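Long-range contacts in uncharacterized protein (Porphyromonas gingivalis, PDB 2QSV), which is of unknown function, this C-terminal part comprising two probably Ig-like beta sandwiches of a protein that may have cysteine-type peptidase activity: residues I14-D19 with P104-F109; A115-M120 with N205-P210; M77-L82 with M100-L105. All coordinates share one frame; numbering follows the deposited sequence.

Interaction 1 of 3, residues I14-D19 with P104-F109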
# COMPACT_ATOMS: atom_id res chain seq x y z
N ILE A 14 -8.68 -3.07 -5.16
CA ILE A 14 -8.10 -4.27 -5.78
C ILE A 14 -8.45 -4.25 -7.26
O ILE A 14 -9.63 -4.12 -7.63
CB ILE A 14 -8.67 -5.55 -5.20
CG1 ILE A 14 -8.50 -5.54 -3.68
CG2 ILE A 14 -8.00 -6.80 -5.86
CD1 ILE A 14 -9.53 -6.38 -2.95
N SER A 15 -7.43 -4.34 -8.10
CA SER A 15 -7.61 -4.19 -9.54
C SER A 15 -6.83 -5.20 -10.34
O SER A 15 -5.72 -5.59 -9.95
CB SER A 15 -7.08 -2.82 -9.99
OG SER A 15 -7.76 -1.76 -9.37
N MSE A 16 -7.41 -5.56 -11.49
CA MSE A 16 -6.70 -6.30 -12.54
C MSE A 16 -6.12 -5.32 -13.58
O MSE A 16 -6.54 -4.16 -13.64
CB MSE A 16 -7.64 -7.30 -13.18
CG MSE A 16 -8.10 -8.34 -12.21
SE MSE A 16 -9.37 -9.51 -13.10
CE MSE A 16 -9.59 -10.83 -11.72
N PRO A 17 -5.13 -5.77 -14.37
CA PRO A 17 -4.44 -4.81 -15.24
C PRO A 17 -5.34 -3.99 -16.16
O PRO A 17 -4.97 -2.88 -16.50
CB PRO A 17 -3.52 -5.68 -16.08
CG PRO A 17 -3.22 -6.85 -15.21
CD PRO A 17 -4.53 -7.12 -14.47
N GLU A 18 -6.48 -4.53 -16.56
CA GLU A 18 -7.39 -3.83 -17.47
C GLU A 18 -8.46 -2.99 -16.78
O GLU A 18 -9.23 -2.28 -17.44
CB GLU A 18 -8.08 -4.82 -18.42
CG GLU A 18 -7.14 -5.45 -19.46
CD GLU A 18 -6.63 -4.45 -20.53
OE1 GLU A 18 -6.50 -3.22 -20.23
OE2 GLU A 18 -6.33 -4.89 -21.68
N ASP A 19 -8.53 -3.07 -15.45
CA ASP A 19 -9.47 -2.25 -14.70
C ASP A 19 -9.27 -0.75 -14.92
O ASP A 19 -8.16 -0.27 -15.11
CB ASP A 19 -9.48 -2.61 -13.21
CG ASP A 19 -10.20 -3.91 -12.95
OD1 ASP A 19 -10.85 -4.40 -13.89
OD2 ASP A 19 -10.15 -4.46 -11.85
N PRO A 104 -3.37 -2.24 -5.10
CA PRO A 104 -3.35 -3.71 -5.01
C PRO A 104 -3.62 -4.34 -6.36
O PRO A 104 -4.77 -4.55 -6.73
CB PRO A 104 -4.49 -4.04 -4.00
CG PRO A 104 -5.12 -2.62 -3.58
CD PRO A 104 -4.67 -1.67 -4.69
N LEU A 105 -2.55 -4.61 -7.12
CA LEU A 105 -2.68 -5.10 -8.48
C LEU A 105 -2.64 -6.64 -8.42
O LEU A 105 -1.68 -7.23 -7.89
CB LEU A 105 -1.56 -4.54 -9.38
CG LEU A 105 -1.61 -4.99 -10.85
CD1 LEU A 105 -2.90 -4.55 -11.58
CD2 LEU A 105 -0.36 -4.57 -11.67
N VAL A 106 -3.70 -7.28 -8.91
CA VAL A 106 -3.80 -8.75 -8.85
C VAL A 106 -3.73 -9.39 -10.26
O VAL A 106 -3.76 -8.67 -11.26
CB VAL A 106 -5.09 -9.24 -8.03
CG1 VAL A 106 -5.06 -8.69 -6.58
CG2 VAL A 106 -6.39 -8.88 -8.73
N ASP A 107 -3.67 -10.71 -10.32
CA ASP A 107 -3.72 -11.45 -11.60
C ASP A 107 -5.03 -11.31 -12.38
O ASP A 107 -6.13 -11.17 -11.82
CB ASP A 107 -3.47 -12.94 -11.36
CG ASP A 107 -2.03 -13.22 -10.89
OD1 ASP A 107 -1.12 -13.16 -11.74
OD2 ASP A 107 -1.81 -13.45 -9.68
N ASN A 108 -4.89 -11.39 -13.70
CA ASN A 108 -6.07 -11.62 -14.54
C ASN A 108 -6.53 -13.08 -14.48
O ASN A 108 -6.17 -13.90 -15.35
CB ASN A 108 -5.81 -11.13 -15.98
CG ASN A 108 -7.04 -11.24 -16.87
OD1 ASN A 108 -8.17 -11.40 -16.41
ND2 ASN A 108 -6.81 -11.20 -18.17
N PHE A 109 -7.35 -13.39 -13.47
CA PHE A 109 -7.70 -14.76 -13.14
C PHE A 109 -8.54 -15.48 -14.19
O PHE A 109 -8.38 -16.68 -14.34
CB PHE A 109 -8.34 -14.90 -11.74
CG PHE A 109 -7.38 -14.67 -10.60
CD1 PHE A 109 -6.38 -15.61 -10.29
CD2 PHE A 109 -7.47 -13.50 -9.84
CE1 PHE A 109 -5.48 -15.40 -9.25
CE2 PHE A 109 -6.57 -13.25 -8.80
CZ PHE A 109 -5.58 -14.21 -8.48

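Interaction 2 of 3, residues A115-M120 with N205-P210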
# COMPACT_ATOMS: atom_id res chain seq x y z
N ALA A 115 -4.39 -25.14 -13.09
CA ALA A 115 -3.01 -25.68 -13.02
C ALA A 115 -2.03 -24.54 -12.94
O ALA A 115 -0.85 -24.73 -12.65
CB ALA A 115 -2.71 -26.58 -14.26
N GLN A 116 -2.49 -23.34 -13.20
CA GLN A 116 -1.61 -22.18 -13.03
C GLN A 116 -1.81 -21.37 -11.73
O GLN A 116 -1.14 -20.38 -11.54
CB GLN A 116 -1.77 -21.22 -14.21
CG GLN A 116 -1.60 -21.85 -15.61
CD GLN A 116 -2.05 -20.87 -16.67
OE1 GLN A 116 -3.22 -20.76 -16.98
NE2 GLN A 116 -1.11 -20.12 -17.19
N THR A 117 -2.73 -21.75 -10.86
CA THR A 117 -3.03 -20.92 -9.68
C THR A 117 -2.90 -21.73 -8.44
O THR A 117 -2.99 -22.95 -8.52
CB THR A 117 -4.43 -20.24 -9.75
OG1 THR A 117 -5.44 -21.25 -9.90
CG2 THR A 117 -4.52 -19.25 -10.91
N GLY A 118 -2.66 -21.07 -7.31
CA GLY A 118 -2.58 -21.73 -6.02
C GLY A 118 -3.81 -21.47 -5.14
O GLY A 118 -4.74 -20.74 -5.55
N VAL A 119 -3.88 -22.13 -4.00
CA VAL A 119 -4.92 -21.89 -2.99
C VAL A 119 -4.15 -21.78 -1.69
O VAL A 119 -3.49 -22.75 -1.25
CB VAL A 119 -6.03 -22.99 -2.91
CG1 VAL A 119 -7.12 -22.59 -1.79
CG2 VAL A 119 -6.78 -23.21 -4.23
N MSE A 120 -4.21 -20.60 -1.07
CA MSE A 120 -3.43 -20.32 0.14
C MSE A 120 -4.20 -20.69 1.41
O MSE A 120 -5.35 -20.24 1.61
CB MSE A 120 -2.98 -18.83 0.17
CG MSE A 120 -1.99 -18.49 1.35
SE MSE A 120 -0.91 -16.96 0.95
CE MSE A 120 -2.43 -15.68 1.29
N ASN A 205 -1.66 -15.45 -6.00
CA ASN A 205 -2.42 -15.91 -7.14
C ASN A 205 -3.46 -16.92 -6.72
O ASN A 205 -3.70 -17.89 -7.44
CB ASN A 205 -1.48 -16.48 -8.24
CG ASN A 205 -0.80 -17.79 -7.82
OD1 ASN A 205 -0.72 -18.10 -6.63
ND2 ASN A 205 -0.36 -18.59 -8.82
N ASP A 206 -4.05 -16.73 -5.53
CA ASP A 206 -5.24 -17.47 -5.10
C ASP A 206 -6.49 -16.76 -5.70
O ASP A 206 -6.82 -15.65 -5.28
CB ASP A 206 -5.27 -17.56 -3.56
CG ASP A 206 -6.47 -18.31 -2.99
OD1 ASP A 206 -7.51 -18.50 -3.66
OD2 ASP A 206 -6.40 -18.72 -1.81
N PRO A 207 -7.19 -17.40 -6.66
CA PRO A 207 -8.27 -16.73 -7.38
C PRO A 207 -9.47 -16.34 -6.48
O PRO A 207 -10.15 -15.38 -6.78
CB PRO A 207 -8.71 -17.77 -8.42
CG PRO A 207 -7.48 -18.71 -8.52
CD PRO A 207 -7.01 -18.80 -7.11
N GLN A 208 -9.68 -17.06 -5.39
CA GLN A 208 -10.74 -16.82 -4.43
C GLN A 208 -10.44 -15.72 -3.38
O GLN A 208 -11.36 -15.26 -2.75
CB GLN A 208 -11.06 -18.10 -3.67
CG GLN A 208 -11.91 -19.13 -4.45
CD GLN A 208 -11.08 -19.84 -5.54
OE1 GLN A 208 -11.42 -19.76 -6.73
NE2 GLN A 208 -9.97 -20.50 -5.12
N ALA A 209 -9.19 -15.35 -3.18
CA ALA A 209 -8.79 -14.33 -2.23
C ALA A 209 -7.36 -13.86 -2.50
O ALA A 209 -6.41 -14.22 -1.75
CB ALA A 209 -8.96 -14.83 -0.79
N PRO A 210 -7.18 -13.09 -3.60
CA PRO A 210 -5.84 -12.67 -4.04
C PRO A 210 -5.15 -11.65 -3.14
O PRO A 210 -3.94 -11.49 -3.21
CB PRO A 210 -6.09 -12.06 -5.42
CG PRO A 210 -7.58 -11.59 -5.36
CD PRO A 210 -8.24 -12.67 -4.56
O HOH W 1 -0.14 -17.74 -11.62

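Interaction 3 of 3, residues M77-L82 with M100-L105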
# COMPACT_ATOMS: atom_id res chain seq x y z
N MSE A 77 1.51 -5.24 -4.57
CA MSE A 77 1.14 -3.92 -4.01
C MSE A 77 2.13 -2.89 -4.54
O MSE A 77 3.36 -3.08 -4.45
CB MSE A 77 1.20 -3.99 -2.49
CG MSE A 77 0.73 -2.71 -1.76
SE MSE A 77 -1.21 -2.63 -1.85
CE MSE A 77 -1.80 -4.05 -0.60
N LYS A 78 1.60 -1.85 -5.19
CA LYS A 78 2.42 -0.77 -5.73
C LYS A 78 2.19 0.43 -4.83
O LYS A 78 1.06 0.71 -4.45
CB LYS A 78 1.99 -0.46 -7.17
CG LYS A 78 1.71 -1.68 -8.06
CD LYS A 78 3.03 -2.47 -8.29
CE LYS A 78 2.78 -3.76 -9.08
NZ LYS A 78 4.03 -4.59 -9.15
N ASP A 79 3.25 1.10 -4.45
CA ASP A 79 3.18 2.31 -3.63
C ASP A 79 4.06 3.33 -4.29
O ASP A 79 5.25 3.11 -4.37
CB ASP A 79 3.72 2.06 -2.22
CG ASP A 79 2.97 0.98 -1.49
OD1 ASP A 79 1.76 1.13 -1.24
OD2 ASP A 79 3.59 -0.04 -1.15
N GLU A 80 3.48 4.39 -4.84
CA GLU A 80 4.25 5.42 -5.53
C GLU A 80 3.72 6.80 -5.18
O GLU A 80 2.51 6.98 -5.05
CB GLU A 80 4.19 5.21 -7.05
CG GLU A 80 4.98 3.98 -7.59
CD GLU A 80 5.18 4.05 -9.10
OE1 GLU A 80 5.41 5.16 -9.66
OE2 GLU A 80 5.07 3.00 -9.73
N PRO A 81 4.63 7.79 -4.99
CA PRO A 81 4.18 9.12 -4.57
C PRO A 81 3.59 9.99 -5.69
O PRO A 81 4.01 9.96 -6.85
CB PRO A 81 5.46 9.76 -4.00
CG PRO A 81 6.58 9.15 -4.86
CD PRO A 81 6.11 7.71 -5.13
N LEU A 82 2.58 10.76 -5.32
CA LEU A 82 2.17 11.90 -6.13
C LEU A 82 2.93 13.13 -5.55
O LEU A 82 2.76 13.49 -4.37
CB LEU A 82 0.65 12.05 -6.05
CG LEU A 82 0.04 13.26 -6.75
CD1 LEU A 82 -0.06 12.97 -8.23
CD2 LEU A 82 -1.35 13.55 -6.18
N MSE A 100 1.13 9.44 -0.89
CA MSE A 100 1.39 8.07 -1.34
C MSE A 100 0.15 7.48 -2.01
O MSE A 100 -0.93 7.50 -1.44
CB MSE A 100 1.85 7.18 -0.20
CG MSE A 100 2.47 5.83 -0.66
SE MSE A 100 4.15 6.01 -1.70
CE MSE A 100 5.17 7.23 -0.54
N VAL A 101 0.31 6.98 -3.22
CA VAL A 101 -0.75 6.35 -3.95
C VAL A 101 -0.47 4.83 -3.99
O VAL A 101 0.61 4.39 -4.42
CB VAL A 101 -0.86 6.96 -5.36
CG1 VAL A 101 -2.07 6.44 -6.10
CG2 VAL A 101 -0.86 8.53 -5.32
N SER A 102 -1.44 4.03 -3.53
CA SER A 102 -1.31 2.56 -3.47
C SER A 102 -2.27 1.85 -4.40
O SER A 102 -3.43 2.27 -4.59
CB SER A 102 -1.52 2.04 -2.05
OG SER A 102 -0.42 2.42 -1.25
N LEU A 103 -1.77 0.79 -5.01
CA LEU A 103 -2.53 -0.06 -5.90
C LEU A 103 -2.30 -1.53 -5.53
O LEU A 103 -1.15 -2.01 -5.61
CB LEU A 103 -2.10 0.17 -7.37
CG LEU A 103 -2.67 -0.75 -8.46
CD1 LEU A 103 -4.21 -0.65 -8.51
CD2 LEU A 103 -2.03 -0.42 -9.81
N PRO A 104 -3.37 -2.24 -5.10
CA PRO A 104 -3.35 -3.71 -5.01
C PRO A 104 -3.62 -4.34 -6.36
O PRO A 104 -4.77 -4.55 -6.73
CB PRO A 104 -4.49 -4.04 -4.00
CG PRO A 104 -5.12 -2.62 -3.58
CD PRO A 104 -4.67 -1.67 -4.69
N LEU A 105 -2.55 -4.61 -7.12
CA LEU A 105 -2.68 -5.10 -8.48
C LEU A 105 -2.64 -6.64 -8.42
O LEU A 105 -1.68 -7.23 -7.89
CB LEU A 105 -1.56 -4.54 -9.38
CG LEU A 105 -1.61 -4.99 -10.85
CD1 LEU A 105 -2.90 -4.55 -11.58
CD2 LEU A 105 -0.36 -4.57 -11.67

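Interaction 1 of 3, residues I14-D19 with P104-F109
The selenomethionine side chain of Met16 runs past four consecutive residues, Val106 to Phe109. Its CG lies 3.9 Å from Val106 CG2 and also touches the carbonyl of Asp107, SE comes near Asn108 OD1 with the two side chains crossing at about a right angle, and CE ends at the edge of the Phe109 ring, 3.9 Å from CD2 and near the ring plane. The chain is extended beyond CG (chi2 177°, chi3 173°), carrying SE and CE outward. One face of the same ring is covered from within the segment, Asp107 CB standing 3.7 Å above its centre. Ile14 meets the other branch of Val106, CG2 to CG1 at 3.6 Å, the two side chains crossing obliquely.

Ser15 spans Leu105 with both backbone polar atoms: its N donates to Pro104 O (3.0 Å), and Val106 N donates to Ser15 O (2.8 Å). This is the pattern of a parallel bridge, and it carries on, beyond strand 9-11, that strand's parallel pairing with strand 94-105 in the first of two beta sandwiches, whose strand order is consistent with an Ig-like (E-set) fold. Leu105 CD1 lies against Ser15 O, and Pro17 crosses the Leu105 side chain at about a right angle, CD to CD1 at 4.2 Å. Following the bridge, residues 16 to 19 form a type I turn in which Asp19 OD2 accepts from Met16 N (3.0 Å), the donor 64° out of the carboxylate plane.

Interaction 2 of 3, residues A115-M120 with N205-P210
Asn205 ND2 is a donor twice over: it gives one bond to a water at 2.9 Å, which in turn donates to Gln116 O, and another to Pro149 O. With OD1 accepting from Arg151 N, both ends of the amide are engaged, which fixes its rotation and tells N from O. Beside it, Gly118 N makes a weak, bent bond to Asn205 O (3.3 Å, 145°).

The Asp206 carboxylate works on both segments. With CG anti to the backbone N (chi1 180°), it is carried toward Met120, where OD2 accepts from Met120 N at 3.0 Å, the donor lying 48° out of the carboxylate plane. OD1 takes Gln208 N from the anti side, somewhat out of the plane, closing an Asx turn within the type I turn of residues 206 to 209. Asp206 CA points its hydrogen at Gly118 O (3.3 Å). Thr117 lies against the Pro207 ring, OG1 3.5 Å and CB 3.6 Å from Pro207 CG.

The contact closes one end of the second Ig-like domain: residues 205 to 210 connect strands 195-204 and 211-219, and Met120 opens strand 120-121, its side chain packing on Leu150 and Leu152 of strand 150-157 and on Ile202 and Cys204.

Interaction 3 of 3, residues M77-L82 with M100-L105
Met100 SE lies on the flat backbone either side of Glu80, 3.6 Å from Glu80 C and 3.7 Å from Asp79 C. It stands about 3.6 Å above the plane of both peptide groups, over a face of each. The torsion chi2 of 65° bends this selenomethionine back and brings SE across to the neighbouring strand. A second flat group, the Asp79 carboxylate, is met at OD1 by Ser102 OG, which donates nearly along the C-O axis over 2.5 Å, a short length to be taken with caution. The same OD1 has a salt bridge to Arg158 NH2 of the second domain; two donors converge on this oxygen, which would probably favour the charged carboxylate. Further along this face Met77 SE rests 4.2 Å from Pro104 CB.

The two segments are the paired parts of the antiparallel hairpin of strands 76-87 and 94-105, with the strand directions 153° apart, in the five-stranded sheet of the first sandwich. Lys78 with Leu103 and Glu80 with Val101 are the hydrogen-bonded pairs, each joined by two N-H to O bonds, such as Lys78 N to Leu103 O at 2.8 Å. Their side chains take the opposite face, where Lys78 CB touches Leu103 CB at 4.1 Å and the lysine NZ finds Pro74 O. Val101 and Leu103 reach Leu65 and Leu67 of strand 61-67 in the facing sheet, and Val101 CG2 also meets Leu82 CB at 3.9 Å.

Interactions 1 and 3 share Pro104 and Leu105 at the end of strand 94-105, yet use different partners: interaction 3 is regular hairpin pairing, interaction 1 a single bridge with a loop. All three contacts are partly buried. Interaction 3 is nearest to core, with six of its twelve touching residues buried and none exposed, whereas interactions 1 and 2 each include two exposed residues. Interaction 2 belongs to the second domain and relies on a water, an amide and a carboxylate where interaction 3 relies on repeated backbone pairs. The interdomain region connects them: Phe109 of interaction 1 packs on Asn205, Pro207 and Pro210 of interaction 2. Interaction 3 does not touch interaction 2, but reaches the second domain through Arg158.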